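Local structure of putative 4-amino-4-deoxychorismate lyase (Thermus thermophilus, 2ZGI) at residues G182-R185 with E186-E190; L166-E170 with G171-L175. The protein binds pyridoxal-5'-phosphate and is probably a lyase of the class-IV aminotransferase family, perhaps acting on 4-amino-4-deoxychorismate. All coordinates share one frame; numbering follows the deposited sequence.

Both contacts are local and mostly buried, and they follow each other along the chain: contact 2 is the hairpin of strands 164-169 and 172-176, contact 1 the first turns of helix 183-194. Strand 172-176 leads through this helix to strand 198-202 as a beta-alpha-beta unit. Contact 1 is the deeper, its centre about 11 Å from that of the chain, and largely polar: backbone bonds of a helix and a phosphate at its start. Contact 2, about 20 Å out, has a leucine-rich buried face but ends in a turn with an exposed Glu170. The two meet where Leu166 and Leu175 pack against the aliphatic part of Arg185, the helix lying on the hairpin's apolar face.

Contact 1 of 2, residues G182-R185 with E186-E190; sequences GITR and EKVAE. With PLP (pyridoxal-5'-phosphate), chain P.
Lys187 N bonds to Ile183 O at 3.1 Å. The next two i to i+4 helix bonds are shorter, 2.8 Å each, from Val188 N to Thr184 O and from Ala189 N to Arg185 O. The first of the series, Glu186 N to Gly182 O, is weak at 3.4 Å, as the chain enters the helix from its N-cap, Gly182.

The helix start holds the phosphate of PLP. Ile183 N donates to PLP O3P (2.9 Å). PLP O1P takes two bonds, from Thr184 N (3.0 Å) and Thr184 OG1 (2.9 Å). The threonine hydroxyl sits beside its own backbone N (chi1 -51°), which lets both groups reach one oxygen. Glycine suits position 182 because a CB would crowd O4P.

Lys187 CG passes 3.3 Å from Ile183 O before the chain leads out to a salt bridge with Glu40; Glu186 pairs with Arg201, and Arg185 NH1 bonds to Pro165 O. Compact, apolar Val188 suits the buried side, against Leu235 and Phe239.

The helix connects strands 172-176 and 198-202 in a beta-alpha-beta unit, its N-terminus at the phosphate, which Arg44 and Ser218 also bind. With NH groups directed at the anion, the helix dipole is likely to stabilise its negative charge further.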
ATOM      1  N   GLY D 182      -3.294 -13.850  21.411  1.00 34.46           N
ATOM      2  CA  GLY D 182      -2.924 -15.177  21.784  1.00 33.61           C
ATOM      3  C   GLY D 182      -3.040 -15.369  23.287  1.00 33.04           C
ATOM      4  O   GLY D 182      -2.760 -14.457  24.094  1.00 32.47           O
ATOM      5  N   ILE D 183      -3.454 -16.577  23.646  1.00 31.39           N
ATOM      6  CA  ILE D 183      -3.560 -16.993  25.026  1.00 29.99           C
ATOM      7  C   ILE D 183      -2.162 -17.135  25.623  1.00 30.69           C
ATOM      8  O   ILE D 183      -1.930 -16.688  26.748  1.00 30.44           O
ATOM      9  CB  ILE D 183      -4.399 -18.305  25.120  1.00 30.09           C
ATOM     10  CG1 ILE D 183      -5.876 -17.966  24.889  1.00 27.81           C
ATOM     11  CG2 ILE D 183      -4.192 -19.032  26.467  1.00 26.70           C
ATOM     12  CD1 ILE D 183      -6.723 -19.117  24.357  1.00 29.63           C
ATOM     13  N   THR D 184      -1.232 -17.747  24.880  1.00 30.11           N
ATOM     14  CA  THR D 184       0.120 -17.967  25.387  1.00 30.81           C
ATOM     15  C   THR D 184       0.783 -16.641  25.716  1.00 31.02           C
ATOM     16  O   THR D 184       1.342 -16.487  26.794  1.00 30.84           O
ATOM     17  CB  THR D 184       1.002 -18.804  24.428  1.00 30.82           C
ATOM     18  OG1 THR D 184       0.296 -20.000  24.069  1.00 30.86           O
ATOM     19  CG2 THR D 184       2.286 -19.195  25.100  1.00 31.86           C
ATOM     20  N   ARG D 185       0.670 -15.674  24.812  1.00 31.35           N
ATOM     21  CA  ARG D 185       1.276 -14.363  25.033  1.00 31.80           C
ATOM     22  C   ARG D 185       0.822 -13.725  26.359  1.00 31.92           C
ATOM     23  O   ARG D 185       1.648 -13.282  27.176  1.00 32.07           O
ATOM     24  CB  ARG D 185       0.958 -13.433  23.871  1.00 31.82           C
ATOM     25  CG  ARG D 185       1.755 -12.156  23.967  1.00 33.85           C
ATOM     26  CD  ARG D 185       1.983 -11.528  22.608  1.00 34.94           C
ATOM     27  NE  ARG D 185       0.731 -11.181  21.941  1.00 34.46           N
ATOM     28  CZ  ARG D 185       0.681 -10.555  20.776  1.00 35.99           C
ATOM     29  NH1 ARG D 185       1.818 -10.198  20.167  1.00 32.48           N
ATOM     30  NH2 ARG D 185      -0.503 -10.267  20.234  1.00 35.72           N
ATOM     31  N   GLU D 186      -0.487 -13.705  26.573  1.00 32.23           N
ATOM     32  CA  GLU D 186      -1.048 -13.213  27.841  1.00 33.01           C
ATOM     33  C   GLU D 186      -0.487 -13.933  29.077  1.00 33.08           C
ATOM     34  O   GLU D 186      -0.200 -13.314  30.099  1.00 33.49           O
ATOM     35  CB  GLU D 186      -2.573 -13.253  27.787  1.00 32.55           C
ATOM     36  CG  GLU D 186      -3.152 -12.267  26.749  1.00 33.61           C
ATOM     37  CD  GLU D 186      -2.738 -10.817  27.003  1.00 36.93           C
ATOM     38  OE1 GLU D 186      -2.617 -10.399  28.197  1.00 35.70           O
ATOM     39  OE2 GLU D 186      -2.521 -10.101  25.998  1.00 35.83           O
ATOM     40  N   LYS D 187      -0.319 -15.242  28.970  1.00 33.44           N
ATOM     41  CA  LYS D 187       0.290 -16.017  30.030  1.00 33.74           C
ATOM     42  C   LYS D 187       1.752 -15.621  30.192  1.00 33.78           C
ATOM     43  O   LYS D 187       2.226 -15.485  31.316  1.00 33.76           O
ATOM     44  CB  LYS D 187       0.166 -17.524  29.765  1.00 34.09           C
ATOM     45  CG  LYS D 187      -1.271 -18.056  29.646  1.00 34.50           C
ATOM     46  CD  LYS D 187      -2.218 -17.525  30.717  1.00 36.13           C
ATOM     47  CE  LYS D 187      -3.451 -18.414  30.803  1.00 36.70           C
ATOM     48  NZ  LYS D 187      -4.062 -18.406  32.135  1.00 38.45           N
ATOM     49  N   VAL D 188       2.459 -15.425  29.080  1.00 34.25           N
ATOM     50  CA  VAL D 188       3.864 -15.023  29.155  1.00 34.46           C
ATOM     51  C   VAL D 188       3.996 -13.648  29.841  1.00 35.93           C
ATOM     52  O   VAL D 188       4.848 -13.469  30.722  1.00 36.61           O
ATOM     53  CB  VAL D 188       4.593 -15.087  27.799  1.00 34.14           C
ATOM     54  CG1 VAL D 188       5.962 -14.440  27.900  1.00 32.09           C
ATOM     55  CG2 VAL D 188       4.755 -16.545  27.340  1.00 30.65           C
ATOM     56  N   ALA D 189       3.130 -12.713  29.457  1.00 37.17           N
ATOM     57  CA  ALA D 189       3.053 -11.394  30.078  1.00 38.24           C
ATOM     58  C   ALA D 189       2.891 -11.526  31.600  1.00 39.31           C
ATOM     59  O   ALA D 189       3.694 -10.976  32.381  1.00 39.42           O
ATOM     60  CB  ALA D 189       1.891 -10.612  29.478  1.00 38.36           C
ATOM     61  N   GLU D 190       1.880 -12.294  31.992  1.00 40.08           N
ATOM     62  CA  GLU D 190       1.556 -12.569  33.391  1.00 41.93           C
ATOM     63  C   GLU D 190       2.778 -13.052  34.181  1.00 41.96           C
ATOM     64  O   GLU D 190       3.108 -12.490  35.218  1.00 42.82           O
ATOM     65  CB  GLU D 190       0.425 -13.591  33.463  1.00 41.79           C
ATOM     66  CG  GLU D 190      -0.340 -13.576  34.764  1.00 46.85           C
ATOM     67  CD  GLU D 190      -1.070 -14.876  35.047  1.00 50.82           C
ATOM     68  OE1 GLU D 190      -0.805 -15.896  34.362  1.00 52.96           O
ATOM     69  OE2 GLU D 190      -1.898 -14.880  35.986  1.00 53.61           O
TER
HETATM   70  N1  PLP P 248      -1.059 -15.968  15.741  1.00 23.95           N
HETATM   71  C2  PLP P 248      -1.964 -16.558  14.933  1.00 26.20           C
HETATM   72  C2A PLP P 248      -2.223 -15.973  13.575  1.00 23.33           C
HETATM   73  C3  PLP P 248      -2.634 -17.712  15.352  1.00 24.02           C
HETATM   74  O3  PLP P 248      -3.539 -18.273  14.500  1.00 25.60           O
HETATM   75  C4  PLP P 248      -2.380 -18.217  16.632  1.00 25.07           C
HETATM   76  C4A PLP P 248      -3.091 -19.432  17.192  1.00 24.21           C
HETATM   77  C5  PLP P 248      -1.465 -17.566  17.456  1.00 23.38           C
HETATM   78  C6  PLP P 248      -0.820 -16.431  16.966  1.00 26.52           C
HETATM   79  C5A PLP P 248      -1.107 -18.072  18.837  1.00 26.39           C
HETATM   80  O4P PLP P 248      -2.171 -18.034  19.789  1.00 26.61           O
HETATM   81  P   PLP P 248      -2.214 -18.943  21.106  1.00 26.49           P
HETATM   82  O1P PLP P 248      -1.059 -18.526  21.981  1.00 24.81           O
HETATM   83  O2P PLP P 248      -2.066 -20.398  20.719  1.00 27.97           O
HETATM   84  O3P PLP P 248      -3.578 -18.580  21.593  1.00 24.24           O

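Contact 2 of 2, residues L166-E170 with G171-L175; sequences LLFRE and GTLYL
Leu166 and Leu173 meet through their methyl groups, CD2 of the first lying 3.6 Å from CD1 of the second. The same CD2 is also 3.6 Å from Leu175 CD2, and here the two side chains lie side by side, pointing the same way. Branched leucines suit this face, since one methyl can touch two neighbours on the adjoining strand.

Phe168 belongs to this face too. Its CG is anti to the backbone N (chi1 -177°), which carries the ring along the strand toward the turn, and there CD1 comes within 3.4 Å of Thr172 O and CE1 within 3.8 Å of Gly171 C. Replacing the ring by an alanine methyl would probably leave the backbone of Gly171 and Thr172 without its apolar neighbour and open a gap beside Leu197 and Leu232, which the ring also touches.

On the other face Tyr174 turns its ring back across the neighbouring strand: with CG beside the backbone N (chi1 -57°), ring edge atom CD2 lies 3.4 Å from Leu167 O, near the ring plane. Arg169 bends at chi3 and crosses the tyrosine obliquely, the planes 34° apart; Tyr174 CE2 lies over one guanidinium face, 3.7 Å from Arg169 NH2. A long, flexible arginine can reach this ring while its NH1 makes a weak bond to Arg210 O.

Between the two faces, Leu167 and Tyr174 exchange two backbone bonds, Tyr174 N to Leu167 O being the shorter at 2.7 Å, and Arg169 and Thr172 form the last hydrogen-bonded pair. Glu170 and Gly171 alone span the turn, Glu170 with a positive phi. This is a two-residue antiparallel beta hairpin in the middle of the mixed sheet, between strands 198-202 and 212-217.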
ATOM      1  N   LEU D 166       6.647 -11.171  20.423  1.00 33.03           N
ATOM      2  CA  LEU D 166       6.947 -10.295  21.558  1.00 34.11           C
ATOM      3  C   LEU D 166       8.327  -9.689  21.368  1.00 35.00           C
ATOM      4  O   LEU D 166       9.202 -10.305  20.760  1.00 34.95           O
ATOM      5  CB  LEU D 166       6.963 -11.079  22.873  1.00 34.53           C
ATOM      6  CG  LEU D 166       5.695 -11.725  23.443  1.00 35.67           C
ATOM      7  CD1 LEU D 166       5.481 -13.135  22.913  1.00 36.85           C
ATOM      8  CD2 LEU D 166       5.865 -11.812  24.938  1.00 39.21           C
ATOM      9  N   LEU D 167       8.524  -8.497  21.928  1.00 35.83           N
ATOM     10  CA  LEU D 167       9.812  -7.815  21.870  1.00 37.22           C
ATOM     11  C   LEU D 167      10.329  -7.543  23.283  1.00 38.18           C
ATOM     12  O   LEU D 167       9.591  -7.041  24.128  1.00 38.70           O
ATOM     13  CB  LEU D 167       9.658  -6.499  21.110  1.00 36.86           C
ATOM     14  CG  LEU D 167      10.911  -5.639  20.900  1.00 37.02           C
ATOM     15  CD1 LEU D 167      11.890  -6.319  19.970  1.00 36.18           C
ATOM     16  CD2 LEU D 167      10.496  -4.282  20.351  1.00 35.25           C
ATOM     17  N   PHE D 168      11.594  -7.874  23.535  1.00 39.92           N
ATOM     18  CA  PHE D 168      12.204  -7.593  24.827  1.00 41.81           C
ATOM     19  C   PHE D 168      13.423  -6.706  24.668  1.00 43.22           C
ATOM     20  O   PHE D 168      14.368  -7.052  23.958  1.00 42.48           O
ATOM     21  CB  PHE D 168      12.593  -8.875  25.571  1.00 41.90           C
ATOM     22  CG  PHE D 168      13.168  -8.623  26.945  1.00 42.88           C
ATOM     23  CD1 PHE D 168      12.333  -8.355  28.019  1.00 44.06           C
ATOM     24  CD2 PHE D 168      14.544  -8.627  27.152  1.00 43.53           C
ATOM     25  CE1 PHE D 168      12.864  -8.107  29.293  1.00 45.90           C
ATOM     26  CE2 PHE D 168      15.077  -8.386  28.411  1.00 44.87           C
ATOM     27  CZ  PHE D 168      14.230  -8.130  29.487  1.00 45.00           C
ATOM     28  N   ARG D 169      13.387  -5.560  25.344  1.00 45.60           N
ATOM     29  CA  ARG D 169      14.508  -4.614  25.350  1.00 47.72           C
ATOM     30  C   ARG D 169      14.710  -4.043  26.753  1.00 48.48           C
ATOM     31  O   ARG D 169      13.746  -3.755  27.465  1.00 48.55           O
ATOM     32  CB  ARG D 169      14.292  -3.503  24.314  1.00 48.04           C
ATOM     33  CG  ARG D 169      15.392  -2.433  24.278  1.00 50.43           C
ATOM     34  CD  ARG D 169      15.097  -1.245  23.325  1.00 52.64           C
ATOM     35  NE  ARG D 169      13.763  -0.650  23.474  1.00 54.86           N
ATOM     36  CZ  ARG D 169      12.772  -0.807  22.595  1.00 56.93           C
ATOM     37  NH1 ARG D 169      12.964  -1.544  21.505  1.00 57.37           N
ATOM     38  NH2 ARG D 169      11.586  -0.229  22.797  1.00 57.63           N
ATOM     39  N   GLU D 170      15.979  -3.898  27.137  1.00 49.68           N
ATOM     40  CA  GLU D 170      16.371  -3.348  28.436  1.00 50.70           C
ATOM     41  C   GLU D 170      15.775  -4.196  29.579  1.00 50.30           C
ATOM     42  O   GLU D 170      16.392  -5.181  30.022  1.00 50.72           O
ATOM     43  CB  GLU D 170      16.008  -1.850  28.561  1.00 51.10           C
ATOM     44  CG  GLU D 170      16.224  -0.977  27.281  1.00 54.28           C
ATOM     45  CD  GLU D 170      17.700  -0.724  26.909  1.00 58.11           C
ATOM     46  OE1 GLU D 170      18.455  -0.185  27.753  1.00 59.54           O
ATOM     47  OE2 GLU D 170      18.095  -1.030  25.758  1.00 59.00           O
ATOM     48  N   GLY D 171      14.581  -3.842  30.045  1.00 49.32           N
ATOM     49  CA  GLY D 171      13.913  -4.664  31.054  1.00 47.62           C
ATOM     50  C   GLY D 171      12.410  -4.729  30.889  1.00 46.57           C
ATOM     51  O   GLY D 171      11.684  -5.065  31.839  1.00 47.01           O
ATOM     52  N   THR D 172      11.954  -4.424  29.675  1.00 45.05           N
ATOM     53  CA  THR D 172      10.527  -4.395  29.376  0.50 44.27           C
ATOM     54  C   THR D 172      10.150  -5.340  28.227  1.00 43.39           C
ATOM     55  O   THR D 172      10.850  -5.432  27.209  1.00 43.05           O
ATOM     56  CB  THR D 172      10.039  -2.946  29.116  0.50 44.38           C
ATOM     57  OG1 THR D 172       8.846  -2.949  28.320  0.50 44.29           O
ATOM     58  CG2 THR D 172      11.105  -2.167  28.404  0.50 44.71           C
ATOM     59  N   LEU D 173       9.053  -6.059  28.425  1.00 42.20           N
ATOM     60  CA  LEU D 173       8.499  -6.955  27.416  1.00 40.02           C
ATOM     61  C   LEU D 173       7.313  -6.271  26.759  1.00 38.66           C
ATOM     62  O   LEU D 173       6.343  -5.901  27.427  1.00 39.20           O
ATOM     63  CB  LEU D 173       8.058  -8.268  28.066  1.00 39.70           C
ATOM     64  CG  LEU D 173       7.509  -9.400  27.192  1.00 39.66           C
ATOM     65  CD1 LEU D 173       8.613 -10.149  26.464  1.00 37.77           C
ATOM     66  CD2 LEU D 173       6.698 -10.339  28.072  1.00 39.29           C
ATOM     67  N   TYR D 174       7.398  -6.102  25.446  1.00 37.16           N
ATOM     68  CA  TYR D 174       6.326  -5.525  24.650  1.00 35.50           C
ATOM     69  C   TYR D 174       5.517  -6.591  23.931  1.00 34.31           C
ATOM     70  O   TYR D 174       6.078  -7.491  23.300  1.00 33.23           O
ATOM     71  CB  TYR D 174       6.900  -4.569  23.610  1.00 35.60           C
ATOM     72  CG  TYR D 174       7.732  -3.483  24.242  1.00 37.84           C
ATOM     73  CD1 TYR D 174       7.135  -2.311  24.720  1.00 38.51           C
ATOM     74  CD2 TYR D 174       9.115  -3.639  24.395  1.00 39.10           C
ATOM     75  CE1 TYR D 174       7.904  -1.301  25.307  1.00 40.21           C
ATOM     76  CE2 TYR D 174       9.895  -2.633  24.983  1.00 41.65           C
ATOM     77  CZ  TYR D 174       9.278  -1.472  25.439  1.00 42.42           C
ATOM     78  OH  TYR D 174      10.045  -0.480  26.021  1.00 44.67           O
ATOM     79  N   LEU D 175       4.201  -6.484  24.038  1.00 33.28           N
ATOM     80  CA  LEU D 175       3.306  -7.312  23.236  1.00 33.07           C
ATOM     81  C   LEU D 175       2.859  -6.504  22.028  1.00 32.83           C
ATOM     82  O   LEU D 175       2.337  -5.374  22.152  1.00 31.96           O
ATOM     83  CB  LEU D 175       2.100  -7.798  24.049  1.00 33.64           C
ATOM     84  CG  LEU D 175       2.313  -8.283  25.494  1.00 34.49           C
ATOM     85  CD1 LEU D 175       1.073  -9.054  25.954  1.00 35.41           C
ATOM     86  CD2 LEU D 175       3.589  -9.126  25.697  1.00 33.52           C
TER